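Local coordinates for protein Blo t 1 allergen (Blomia tropicalis, PDB 5JT8) that is a mite allergen that belongs to the papain family of cysteine proteases and probably cleaves peptide bonds once its propeptide is removed, at residues Arg262-Gly267 against Thr305-Gly310; His255-Tyr260 against Tyr278-Val283. All blocks are in the same frame, centred on the assembly; numbering follows the deposited sequence.

Contact 1: Arg262-Gly267 against Thr305-Gly310; sequences RNLGNG and TGWGNG
L264 and W307 form the tight half of this loop-to-loop contact. A chi1 of 178° sets CG of W307 anti to its backbone N, and the indole beyond it meets L264. The carbonyl oxygen L264 O lies over one indole face, displaced toward the rim and 3.6 Å from CD1 of W307. Farther along the ring, L264 CB packs 3.7 Å from W307 CZ2, and L264 CD2 lies near CZ2 and CH2. L264 O also accepts G308 N at 2.8 Å, so the oxygen of buried L264 meets both the W307 ring face and the amide of G308, the next residue after the tryptophan. At the indole edge, NE1 of W307 makes a weak bond to R262 O (3.2 Å) and a further hydrogen bond to F261 O. Next to the ring the backbones close in: the CA atoms of G265 and G308 are 3.5 Å apart, and G308 CA makes a CH···O contact of 3.3 Å with G265 O. G308 has a positive phi, and a CB there would clash with its own neighbour's indole, that of W307. The partly exposed side has the N266 and N309 amides, planes 70° apart: N266 OD1 sits 2.6 Å from N309 ND2, close but at an angle too poor for a hydrogen bond. The contact joins the loop between helix 259-262 and strand 268-269 to the loop preceding strand 312-316, with W303 edge-to-face against W307. Residues of the propeptide range lie against segment 262-267: E69 and A71 bond to its backbone, and helix 42-62 touches R262 and N263.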
ATOM      1  N   ARG A 262       9.980   4.310  -4.271  1.00 41.72           N
ATOM      2  CA  ARG A 262      10.426   2.932  -4.501  1.00 46.47           C
ATOM      3  C   ARG A 262      11.553   2.491  -3.573  1.00 43.57           C
ATOM      4  O   ARG A 262      11.501   1.416  -2.961  1.00 39.86           O
ATOM      5  CB  ARG A 262      10.874   2.785  -5.956  1.00 55.23           C
ATOM      6  CG  ARG A 262      11.265   1.398  -6.391  1.00 56.56           C
ATOM      7  CD  ARG A 262      11.473   1.374  -7.903  1.00 55.05           C
ATOM      8  NE  ARG A 262      12.052   0.114  -8.348  1.00 55.72           N
ATOM      9  CZ  ARG A 262      12.333  -0.179  -9.612  1.00 53.46           C
ATOM     10  NH1 ARG A 262      12.086   0.701 -10.575  1.00 47.73           N
ATOM     11  NH2 ARG A 262      12.866  -1.357  -9.908  1.00 58.17           N
ATOM     12  N   ASN A 263      12.567   3.333  -3.453  1.00 43.88           N
ATOM     13  CA  ASN A 263      13.765   2.954  -2.717  1.00 41.87           C
ATOM     14  C   ASN A 263      13.865   3.581  -1.350  1.00 43.39           C
ATOM     15  O   ASN A 263      14.921   3.519  -0.719  1.00 37.85           O
ATOM     16  CB  ASN A 263      15.002   3.316  -3.528  1.00 37.07           C
ATOM     17  CG  ASN A 263      15.123   2.481  -4.767  1.00 41.98           C
ATOM     18  OD1 ASN A 263      15.527   1.320  -4.702  1.00 50.09           O
ATOM     19  ND2 ASN A 263      14.761   3.055  -5.908  1.00 40.16           N
ATOM     20  N   LEU A 264      12.764   4.177  -0.894  1.00 45.29           N
ATOM     21  CA  LEU A 264      12.745   4.886   0.385  1.00 44.00           C
ATOM     22  C   LEU A 264      13.217   4.024   1.554  1.00 43.64           C
ATOM     23  O   LEU A 264      12.786   2.883   1.701  1.00 44.27           O
ATOM     24  CB  LEU A 264      11.336   5.408   0.672  1.00 42.72           C
ATOM     25  CG  LEU A 264      11.150   6.303   1.898  1.00 44.18           C
ATOM     26  CD1 LEU A 264      12.091   7.498   1.827  1.00 42.08           C
ATOM     27  CD2 LEU A 264       9.698   6.776   1.987  1.00 42.43           C
ATOM     28  N   GLY A 265      14.121   4.575   2.365  1.00 38.26           N
ATOM     29  CA  GLY A 265      14.471   4.003   3.655  1.00 42.54           C
ATOM     30  C   GLY A 265      14.044   4.957   4.767  1.00 46.09           C
ATOM     31  O   GLY A 265      12.889   5.379   4.817  1.00 43.89           O
ATOM     32  N   ASN A 266      14.973   5.305   5.654  1.00 43.59           N
ATOM     33  CA  ASN A 266      14.736   6.340   6.660  1.00 49.01           C
ATOM     34  C   ASN A 266      14.670   7.747   6.058  1.00 48.76           C
ATOM     35  O   ASN A 266      15.254   8.006   4.999  1.00 50.06           O
ATOM     36  CB  ASN A 266      15.836   6.308   7.727  1.00 57.85           C
ATOM     37  CG  ASN A 266      15.675   5.155   8.706  1.00 66.75           C
ATOM     38  OD1 ASN A 266      14.888   5.232   9.650  1.00 73.81           O
ATOM     39  ND2 ASN A 266      16.437   4.088   8.497  1.00 66.32           N
ATOM     40  N   GLY A 267      13.980   8.658   6.745  1.00 42.26           N
ATOM     41  CA  GLY A 267      13.946  10.061   6.349  1.00 39.18           C
ATOM     42  C   GLY A 267      12.583  10.538   5.876  1.00 40.76           C
ATOM     43  O   GLY A 267      11.655   9.742   5.702  1.00 44.07           O
ATOM     44  N   THR A 305       9.682  -5.444   6.137  1.00 37.82           N
ATOM     45  CA  THR A 305      10.302  -4.522   7.089  1.00 40.30           C
ATOM     46  C   THR A 305      11.610  -3.955   6.546  1.00 41.60           C
ATOM     47  O   THR A 305      12.226  -3.099   7.175  1.00 42.16           O
ATOM     48  CB  THR A 305      10.594  -5.211   8.435  1.00 39.55           C
ATOM     49  OG1 THR A 305      11.487  -6.312   8.220  1.00 43.80           O
ATOM     50  CG2 THR A 305       9.310  -5.727   9.070  1.00 35.53           C
ATOM     51  N   GLY A 306      12.038  -4.453   5.390  1.00 38.09           N
ATOM     52  CA  GLY A 306      13.280  -4.017   4.776  1.00 36.32           C
ATOM     53  C   GLY A 306      13.134  -2.678   4.068  1.00 37.33           C
ATOM     54  O   GLY A 306      14.123  -1.998   3.828  1.00 42.82           O
ATOM     55  N   TRP A 307      11.904  -2.298   3.731  1.00 33.28           N
ATOM     56  CA  TRP A 307      11.647  -1.011   3.075  1.00 39.72           C
ATOM     57  C   TRP A 307      11.350   0.080   4.101  1.00 37.47           C
ATOM     58  O   TRP A 307      10.841  -0.200   5.189  1.00 33.35           O
ATOM     59  CB  TRP A 307      10.479  -1.129   2.086  1.00 37.47           C
ATOM     60  CG  TRP A 307      10.084   0.167   1.381  1.00 33.44           C
ATOM     61  CD1 TRP A 307      10.511   0.596   0.162  1.00 31.26           C
ATOM     62  CD2 TRP A 307       9.165   1.167   1.855  1.00 31.32           C
ATOM     63  NE1 TRP A 307       9.928   1.797  -0.152  1.00 36.72           N
ATOM     64  CE2 TRP A 307       9.097   2.171   0.866  1.00 32.43           C
ATOM     65  CE3 TRP A 307       8.401   1.312   3.016  1.00 32.72           C
ATOM     66  CZ2 TRP A 307       8.290   3.304   1.000  1.00 32.65           C
ATOM     67  CZ3 TRP A 307       7.599   2.449   3.150  1.00 32.38           C
ATOM     68  CH2 TRP A 307       7.556   3.426   2.147  1.00 31.67           C
ATOM     69  N   GLY A 308      11.672   1.320   3.742  1.00 35.99           N
ATOM     70  CA  GLY A 308      11.446   2.456   4.612  1.00 34.94           C
ATOM     71  C   GLY A 308      12.093   2.241   5.967  1.00 34.11           C
ATOM     72  O   GLY A 308      13.189   1.704   6.054  1.00 33.82           O
ATOM     73  N   ASN A 309      11.399   2.651   7.024  1.00 36.83           N
ATOM     74  CA  ASN A 309      11.846   2.413   8.390  1.00 35.33           C
ATOM     75  C   ASN A 309      11.014   1.297   9.035  1.00 36.31           C
ATOM     76  O   ASN A 309       9.929   1.545   9.559  1.00 35.76           O
ATOM     77  CB  ASN A 309      11.747   3.703   9.216  1.00 33.09           C
ATOM     78  CG  ASN A 309      12.376   3.566  10.601  1.00 47.46           C
ATOM     79  OD1 ASN A 309      12.464   2.469  11.156  1.00 47.89           O
ATOM     80  ND2 ASN A 309      12.827   4.684  11.155  1.00 53.50           N
ATOM     81  N   GLY A 310      11.530   0.075   9.016  1.00 36.73           N
ATOM     82  CA  GLY A 310      10.760  -1.065   9.487  1.00 33.01           C
ATOM     83  C   GLY A 310       9.450  -1.277   8.735  1.00 35.00           C
ATOM     84  O   GLY A 310       8.488  -1.816   9.288  1.00 32.99           O
TER

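Contact 2: His255-Tyr260 against Tyr278-Val283. With NO3 (nitrate ion), chain H.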
ATOM      1  N   HIS A 255       1.643   6.892  -6.103  1.00 35.94           N
ATOM      2  CA  HIS A 255       2.573   6.569  -7.166  1.00 40.08           C
ATOM      3  C   HIS A 255       3.744   5.760  -6.588  1.00 40.43           C
ATOM      4  O   HIS A 255       4.832   6.290  -6.362  1.00 42.04           O
ATOM      5  CB  HIS A 255       3.055   7.859  -7.855  1.00 29.48           C
ATOM      6  CG  HIS A 255       3.782   7.620  -9.141  1.00 40.44           C
ATOM      7  ND1 HIS A 255       4.061   8.630 -10.038  1.00 47.38           N
ATOM      8  CD2 HIS A 255       4.274   6.482  -9.689  1.00 39.96           C
ATOM      9  CE1 HIS A 255       4.696   8.124 -11.082  1.00 48.34           C
ATOM     10  NE2 HIS A 255       4.842   6.825 -10.891  1.00 41.71           N
ATOM     11  N   GLY A 256       3.504   4.475  -6.337  1.00 37.36           N
ATOM     12  CA  GLY A 256       4.497   3.630  -5.694  1.00 35.66           C
ATOM     13  C   GLY A 256       5.753   3.371  -6.515  1.00 35.89           C
ATOM     14  O   GLY A 256       6.820   3.152  -5.942  1.00 35.91           O
ATOM     15  N   SER A 257       5.643   3.412  -7.844  1.00 38.56           N
ATOM     16  CA  SER A 257       6.778   3.058  -8.701  1.00 46.02           C
ATOM     17  C   SER A 257       7.746   4.226  -8.926  1.00 50.15           C
ATOM     18  O   SER A 257       8.794   4.052  -9.554  1.00 51.78           O
ATOM     19  CB  SER A 257       6.292   2.511 -10.050  1.00 43.89           C
ATOM     20  OG  SER A 257       5.539   3.463 -10.779  1.00 42.18           O
ATOM     21  N   ASN A 258       7.398   5.404  -8.411  1.00 45.33           N
ATOM     22  CA  ASN A 258       8.331   6.537  -8.383  1.00 40.87           C
ATOM     23  C   ASN A 258       9.653   6.147  -7.710  1.00 38.17           C
ATOM     24  O   ASN A 258       9.648   5.497  -6.661  1.00 34.62           O
ATOM     25  CB  ASN A 258       7.697   7.737  -7.663  1.00 34.08           C
ATOM     26  CG  ASN A 258       8.694   8.859  -7.410  1.00 42.02           C
ATOM     27  OD1 ASN A 258       9.494   8.802  -6.472  1.00 40.17           O
ATOM     28  ND2 ASN A 258       8.647   9.888  -8.245  1.00 47.44           N
ATOM     29  N   ASN A 259      10.774   6.535  -8.317  1.00 41.09           N
ATOM     30  CA  ASN A 259      12.100   6.104  -7.858  1.00 43.25           C
ATOM     31  C   ASN A 259      12.370   6.406  -6.397  1.00 41.46           C
ATOM     32  O   ASN A 259      12.887   5.563  -5.672  1.00 47.43           O
ATOM     33  CB  ASN A 259      13.194   6.752  -8.706  1.00 56.98           C
ATOM     34  CG  ASN A 259      13.486   5.975  -9.966  1.00 64.77           C
ATOM     35  OD1 ASN A 259      13.524   4.747  -9.948  1.00 66.64           O
ATOM     36  ND2 ASN A 259      13.690   6.687 -11.074  1.00 70.78           N
ATOM     37  N   TYR A 260      12.000   7.604  -5.962  1.00 41.40           N
ATOM     38  CA  TYR A 260      12.248   8.030  -4.585  1.00 42.00           C
ATOM     39  C   TYR A 260      11.409   7.220  -3.599  1.00 36.60           C
ATOM     40  O   TYR A 260      11.905   6.751  -2.574  1.00 38.79           O
ATOM     41  CB  TYR A 260      11.964   9.530  -4.428  1.00 43.03           C
ATOM     42  CG  TYR A 260      12.873  10.403  -5.274  1.00 52.23           C
ATOM     43  CD1 TYR A 260      12.569  10.674  -6.604  1.00 57.71           C
ATOM     44  CD2 TYR A 260      14.041  10.946  -4.748  1.00 54.17           C
ATOM     45  CE1 TYR A 260      13.400  11.465  -7.386  1.00 54.62           C
ATOM     46  CE2 TYR A 260      14.881  11.730  -5.525  1.00 52.79           C
ATOM     47  CZ  TYR A 260      14.554  11.989  -6.841  1.00 53.80           C
ATOM     48  OH  TYR A 260      15.378  12.771  -7.620  1.00 54.12           O
ATOM     49  N   TYR A 278      -0.820  10.193 -11.363  1.00 36.92           N
ATOM     50  CA  TYR A 278      -0.515   8.807 -11.674  1.00 42.45           C
ATOM     51  C   TYR A 278      -0.398   7.971 -10.407  1.00 44.82           C
ATOM     52  O   TYR A 278       0.460   8.201  -9.568  1.00 39.46           O
ATOM     53  CB  TYR A 278       0.776   8.715 -12.481  1.00 44.11           C
ATOM     54  CG  TYR A 278       1.115   7.331 -12.988  1.00 52.32           C
ATOM     55  CD1 TYR A 278       0.663   6.891 -14.230  1.00 58.07           C
ATOM     56  CD2 TYR A 278       1.905   6.472 -12.238  1.00 50.82           C
ATOM     57  CE1 TYR A 278       0.988   5.634 -14.702  1.00 62.80           C
ATOM     58  CE2 TYR A 278       2.235   5.212 -12.697  1.00 53.19           C
ATOM     59  CZ  TYR A 278       1.777   4.796 -13.928  1.00 61.67           C
ATOM     60  OH  TYR A 278       2.117   3.538 -14.386  1.00 57.25           O
ATOM     61  N   THR A 279      -1.272   6.986 -10.295  1.00 41.19           N
ATOM     62  CA  THR A 279      -1.303   6.118  -9.146  1.00 39.84           C
ATOM     63  C   THR A 279      -1.172   4.650  -9.605  1.00 39.52           C
ATOM     64  O   THR A 279      -1.748   4.259 -10.625  1.00 43.54           O
ATOM     65  CB  THR A 279      -2.595   6.357  -8.376  1.00 47.99           C
ATOM     66  OG1 THR A 279      -3.604   6.701  -9.325  1.00 55.83           O
ATOM     67  CG2 THR A 279      -2.443   7.551  -7.417  1.00 46.91           C
ATOM     68  N   ASP A 280      -0.395   3.851  -8.876  1.00 34.02           N
ATOM     69  CA  ASP A 280      -0.278   2.420  -9.181  1.00 32.78           C
ATOM     70  C   ASP A 280      -0.024   1.569  -7.942  1.00 30.97           C
ATOM     71  O   ASP A 280       0.258   0.382  -8.046  1.00 39.20           O
ATOM     72  CB  ASP A 280       0.833   2.152 -10.211  1.00 31.24           C
ATOM     73  CG  ASP A 280       2.207   2.649  -9.763  1.00 35.37           C
ATOM     74  OD1 ASP A 280       2.353   3.135  -8.620  1.00 36.56           O
ATOM     75  OD2 ASP A 280       3.155   2.542 -10.573  1.00 38.34           O
ATOM     76  N   HIS A 281      -0.137   2.162  -6.764  1.00 31.32           N
ATOM     77  CA  HIS A 281       0.151   1.414  -5.549  1.00 26.01           C
ATOM     78  C   HIS A 281      -0.793   1.811  -4.435  1.00 30.65           C
ATOM     79  O   HIS A 281      -1.001   2.996  -4.198  1.00 30.17           O
ATOM     80  CB  HIS A 281       1.591   1.657  -5.137  1.00 26.44           C
ATOM     81  CG  HIS A 281       2.061   0.796  -4.008  1.00 27.65           C
ATOM     82  ND1 HIS A 281       1.789  -0.552  -3.932  1.00 29.43           N
ATOM     83  CD2 HIS A 281       2.834   1.087  -2.934  1.00 26.31           C
ATOM     84  CE1 HIS A 281       2.349  -1.048  -2.844  1.00 29.31           C
ATOM     85  NE2 HIS A 281       2.995  -0.077  -2.226  1.00 26.54           N
ATOM     86  N   ALA A 282      -1.361   0.819  -3.756  1.00 24.60           N
ATOM     87  CA  ALA A 282      -2.208   1.066  -2.588  1.00 24.42           C
ATOM     88  C   ALA A 282      -1.427   0.850  -1.301  1.00 29.07           C
ATOM     89  O   ALA A 282      -0.729  -0.140  -1.173  1.00 26.32           O
ATOM     90  CB  ALA A 282      -3.423   0.164  -2.602  1.00 23.51           C
ATOM     91  N   VAL A 283      -1.554   1.777  -0.354  1.00 27.32           N
ATOM     92  CA  VAL A 283      -0.931   1.623   0.966  1.00 25.70           C
ATOM     93  C   VAL A 283      -1.870   2.196   2.024  1.00 25.24           C
ATOM     94  O   VAL A 283      -3.011   2.531   1.710  1.00 23.37           O
ATOM     95  CB  VAL A 283       0.436   2.318   1.057  1.00 23.43           C
ATOM     96  CG1 VAL A 283       1.453   1.655   0.123  1.00 24.84           C
ATOM     97  CG2 VAL A 283       0.307   3.827   0.747  1.00 23.39           C
TER
HETATM   98  N   NO3 H 405       9.468  13.590  -8.784  1.00 74.39           N
HETATM   99  O1  NO3 H 405       9.610  14.775  -8.351  1.00 74.42           O
HETATM  100  O2  NO3 H 405       8.328  13.206  -9.183  1.00 80.87           O
HETATM  101  O3  NO3 H 405      10.453  12.791  -8.827  1.00 59.79           O
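The same first torsion on both sides stands S257 OG (chi1 62°) and D280 CG (chi1 58°) between their own backbone N and carbonyl carbon. S257 OG donates to D280 OD2 at 2.6 Å, which receives it on its syn lone pair. The other oxygen, D280 OD1, takes two weak backbone bonds from the beta turn H255-N258, from G256 N at 2.9 Å and from S257 N at 3.4 Å. Alongside, the H255 ring receives Y278 CD2 over one face, 3.3 Å from H255 NE2, while N258 CB covers the opposite face; the two aromatic planes are inclined at 54°. H255 ND1 is bonded to D276, and the Y278 hydroxyl to S84. G256, without a CB, lies with its CA 3.6 Å from H281 CB. D280 and H281 form a classic beta bulge opposite M254, at the start of strand 281-291. Beyond the turn, N258 caps helix 259-262 and makes a weak bond to a nitrate ion, probably from the crystallisation liquor. With S84 of helix 80-88 also bonded to it, OD2 of D280 is held by two hydroxyls and OD1 by two weak amide bonds, a setting that would suit a negative charge. D280 directly precedes H281, whose NE2 bonds to N301 OD1, consistent with the histidine-asparagine pair of papain-like active sites.

The four segments alternate along the chain, in the order 255-260, 262-267, 278-283, 305-310, all within the papain-like protease part of the chain, and the two contact centres lie 14 Å apart. Helix 259-262 connects them: its N-terminal end belongs to contact 2 and its last residue opens contact 1, where R262 CB packs 4.1 Å from G256 O. W303, already beside W307, also stacks on H281 and so joins them a second time. Both contacts touch residues of the propeptide, and contact 2 additionally carries H281, the probable active-site histidine, an arrangement that ties the loops facing the propeptide to the histidine-bearing strand 281-291.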